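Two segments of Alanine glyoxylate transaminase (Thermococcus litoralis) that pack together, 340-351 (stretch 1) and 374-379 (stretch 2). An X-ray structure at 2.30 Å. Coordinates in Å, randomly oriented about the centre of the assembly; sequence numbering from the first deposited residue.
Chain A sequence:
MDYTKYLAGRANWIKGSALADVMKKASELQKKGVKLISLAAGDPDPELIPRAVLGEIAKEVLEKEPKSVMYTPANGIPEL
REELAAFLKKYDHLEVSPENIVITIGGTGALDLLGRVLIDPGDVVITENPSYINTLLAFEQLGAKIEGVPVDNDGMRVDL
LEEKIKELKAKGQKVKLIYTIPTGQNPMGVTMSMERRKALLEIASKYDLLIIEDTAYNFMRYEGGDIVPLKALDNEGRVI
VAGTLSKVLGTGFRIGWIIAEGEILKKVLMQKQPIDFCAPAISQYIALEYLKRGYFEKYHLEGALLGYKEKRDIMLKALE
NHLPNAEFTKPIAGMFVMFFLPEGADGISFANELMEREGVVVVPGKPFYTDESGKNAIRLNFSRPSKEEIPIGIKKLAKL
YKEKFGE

Stretch 1, residues 340-351: FLPEGADGISFA
Stretch 2, residues 374-379: GKNAIR

How does stretch 1 begin its contact? Phe340, extended at phi/psi -120/132, forms an antiparallel, non-hydrogen-bonded bridge with Ala377 (-80/150), their CA atoms 4.8 Å apart and both side chains on the same sheet face. With chi1 m and chi2 -90°, the Phe340 ring brings CE1 to 4.2 Å from Ala377 CB, while Asn376 ND2 lies at the ring edge, 3.9 Å from Phe340 CD1.

What makes Asn376 the centre of the joint? A type I turn from Gly374 to Ala377, closed by Ala377 N to Gly374 O at 2.8 Å, places Asn376 at -99/8 beside Leu341 (-84/175). Leu341 N donates to Asn376 O at 2.9 Å, and Asn376 ND2, with chi1 p and chi2 -51°, donates to Leu341 O at 2.7 Å. The amide thus extends the backbone pairing. Buried Leu341, chi1 -92° and chi2 p, sets CD1 3.5 Å from CD1 of Ile378 (m, p).

How does the chain turn back? Pro342 to Ala345 form a type II turn, with Ala345 N to Pro342 O at 3.0 Å; Gly344 adopts 96/-20, where a side chain would jam against the preceding carbonyl. Ala345 O then meets Asn376 CA at 3.1 Å in a CA-H...O contact.

What anchors the helix start? Asp346 (-79/117, chi1 t) is the N-cap: its OD2 accepts from Ser349 N at 2.6 Å and Ser349 OG at 2.9 Å, while OD1 forms a salt bridge with NZ of Lys375 (t, t, t, p) at 3.3 Å. Gly347 N donates to Lys375 O at 2.7 Å. Glycine suits this place: a CB on Gly347 would clash with Ala377 O and Lys375 O. The helix runs 48° from the strand direction, their axes 8.3 Å apart at closest, and Phe350 (chi1 t) brings CD2 4.4 Å from Ile378 CG1.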

# COMPACT_ATOMS: atom_id res chain seq x y z
N PHE A 340 -29.58 -21.67 15.09
CA PHE A 340 -30.26 -20.60 14.38
C PHE A 340 -31.56 -20.21 15.06
O PHE A 340 -32.37 -21.07 15.42
CB PHE A 340 -30.55 -21.04 12.94
CG PHE A 340 -29.32 -21.17 12.09
CD1 PHE A 340 -28.84 -20.08 11.37
CD2 PHE A 340 -28.64 -22.38 12.01
CE1 PHE A 340 -27.71 -20.20 10.58
CE2 PHE A 340 -27.50 -22.51 11.22
CZ PHE A 340 -27.04 -21.42 10.50
N LEU A 341 -31.74 -18.90 15.24
CA LEU A 341 -32.96 -18.36 15.82
C LEU A 341 -33.90 -18.27 14.63
O LEU A 341 -33.50 -18.56 13.50
CB LEU A 341 -32.69 -16.96 16.39
CG LEU A 341 -32.28 -16.79 17.86
CD1 LEU A 341 -31.31 -17.87 18.30
CD2 LEU A 341 -31.67 -15.41 18.04
N PRO A 342 -35.17 -17.88 14.86
CA PRO A 342 -36.10 -17.77 13.73
C PRO A 342 -35.60 -16.70 12.78
O PRO A 342 -34.94 -15.75 13.21
CB PRO A 342 -37.41 -17.37 14.40
CG PRO A 342 -37.32 -18.06 15.72
CD PRO A 342 -35.89 -17.75 16.13
N GLU A 343 -35.88 -16.86 11.49
CA GLU A 343 -35.43 -15.88 10.51
C GLU A 343 -35.86 -14.47 10.92
O GLU A 343 -37.00 -14.26 11.33
CB GLU A 343 -35.99 -16.23 9.12
CG GLU A 343 -37.41 -16.76 9.15
CD GLU A 343 -37.51 -18.22 8.70
OE1 GLU A 343 -36.53 -18.98 8.92
OE2 GLU A 343 -38.56 -18.61 8.14
N GLY A 344 -34.94 -13.52 10.83
CA GLY A 344 -35.25 -12.14 11.19
C GLY A 344 -34.88 -11.76 12.61
O GLY A 344 -34.75 -10.57 12.92
N ALA A 345 -34.70 -12.76 13.47
CA ALA A 345 -34.34 -12.53 14.87
C ALA A 345 -32.89 -12.08 15.02
O ALA A 345 -32.00 -12.63 14.37
CB ALA A 345 -34.57 -13.80 15.67
N ASP A 346 -32.67 -11.08 15.87
CA ASP A 346 -31.32 -10.54 16.10
C ASP A 346 -30.51 -11.44 17.04
O ASP A 346 -30.86 -11.61 18.21
CB ASP A 346 -31.42 -9.13 16.71
CG ASP A 346 -30.05 -8.50 16.93
OD1 ASP A 346 -29.60 -7.73 16.06
OD2 ASP A 346 -29.42 -8.79 17.97
N GLY A 347 -29.41 -11.98 16.52
CA GLY A 347 -28.58 -12.86 17.32
C GLY A 347 -27.64 -12.21 18.32
O GLY A 347 -27.33 -12.80 19.35
N ILE A 348 -27.16 -11.00 18.04
CA ILE A 348 -26.24 -10.39 18.99
C ILE A 348 -26.92 -9.88 20.26
O ILE A 348 -26.35 -9.96 21.34
CB ILE A 348 -25.38 -9.26 18.35
CG1 ILE A 348 -26.11 -7.92 18.43
CG2 ILE A 348 -25.07 -9.59 16.89
CD1 ILE A 348 -25.21 -6.77 18.06
N SER A 349 -28.14 -9.36 20.14
CA SER A 349 -28.86 -8.88 21.31
C SER A 349 -29.27 -10.10 22.14
O SER A 349 -29.14 -10.12 23.36
CB SER A 349 -30.10 -8.08 20.91
OG SER A 349 -31.07 -8.92 20.31
N PHE A 350 -29.76 -11.13 21.45
CA PHE A 350 -30.17 -12.35 22.11
C PHE A 350 -29.03 -12.90 22.95
O PHE A 350 -29.24 -13.43 24.05
CB PHE A 350 -30.57 -13.41 21.09
CG PHE A 350 -31.03 -14.69 21.71
CD1 PHE A 350 -32.34 -14.83 22.14
CD2 PHE A 350 -30.14 -15.75 21.90
CE1 PHE A 350 -32.77 -16.00 22.76
CE2 PHE A 350 -30.56 -16.92 22.52
CZ PHE A 350 -31.88 -17.05 22.95
N ALA A 351 -27.81 -12.79 22.43
CA ALA A 351 -26.65 -13.28 23.15
C ALA A 351 -26.43 -12.45 24.41
O ALA A 351 -26.03 -12.98 25.45
CB ALA A 351 -25.42 -13.24 22.26
N GLY A 374 -26.81 -14.21 8.26
CA GLY A 374 -26.42 -14.65 9.59
C GLY A 374 -26.95 -13.88 10.78
O GLY A 374 -26.60 -14.20 11.91
N LYS A 375 -27.79 -12.88 10.55
CA LYS A 375 -28.35 -12.08 11.64
C LYS A 375 -28.91 -12.88 12.81
O LYS A 375 -28.84 -12.45 13.96
CB LYS A 375 -29.46 -11.17 11.13
CG LYS A 375 -29.99 -10.21 12.19
CD LYS A 375 -31.19 -9.43 11.68
CE LYS A 375 -31.66 -8.39 12.69
NZ LYS A 375 -30.62 -7.35 12.97
N ASN A 376 -29.47 -14.05 12.51
CA ASN A 376 -30.08 -14.91 13.52
C ASN A 376 -29.18 -16.05 13.98
O ASN A 376 -29.62 -16.93 14.72
CB ASN A 376 -31.39 -15.48 12.97
CG ASN A 376 -31.19 -16.34 11.72
OD1 ASN A 376 -30.55 -15.91 10.76
ND2 ASN A 376 -31.74 -17.55 11.74
N ALA A 377 -27.92 -16.04 13.55
CA ALA A 377 -27.01 -17.10 13.93
C ALA A 377 -26.43 -16.95 15.32
O ALA A 377 -26.26 -15.84 15.83
CB ALA A 377 -25.88 -17.20 12.91
N ILE A 378 -26.14 -18.08 15.95
CA ILE A 378 -25.53 -18.09 17.28
C ILE A 378 -24.58 -19.28 17.31
O ILE A 378 -25.00 -20.42 17.10
CB ILE A 378 -26.58 -18.25 18.42
CG1 ILE A 378 -27.18 -16.88 18.79
CG2 ILE A 378 -25.93 -18.86 19.65
CD1 ILE A 378 -28.20 -16.36 17.80
N ARG A 379 -23.31 -19.03 17.57
CA ARG A 379 -22.36 -20.13 17.62
C ARG A 379 -22.27 -20.69 19.03
O ARG A 379 -22.20 -19.94 20.01
CB ARG A 379 -20.98 -19.66 17.16
CG ARG A 379 -20.03 -20.78 16.80
CD ARG A 379 -18.64 -20.21 16.65
NE ARG A 379 -18.09 -19.92 17.96
CZ ARG A 379 -16.89 -19.39 18.17
NH1 ARG A 379 -16.10 -19.09 17.15
NH2 ARG A 379 -16.47 -19.21 19.42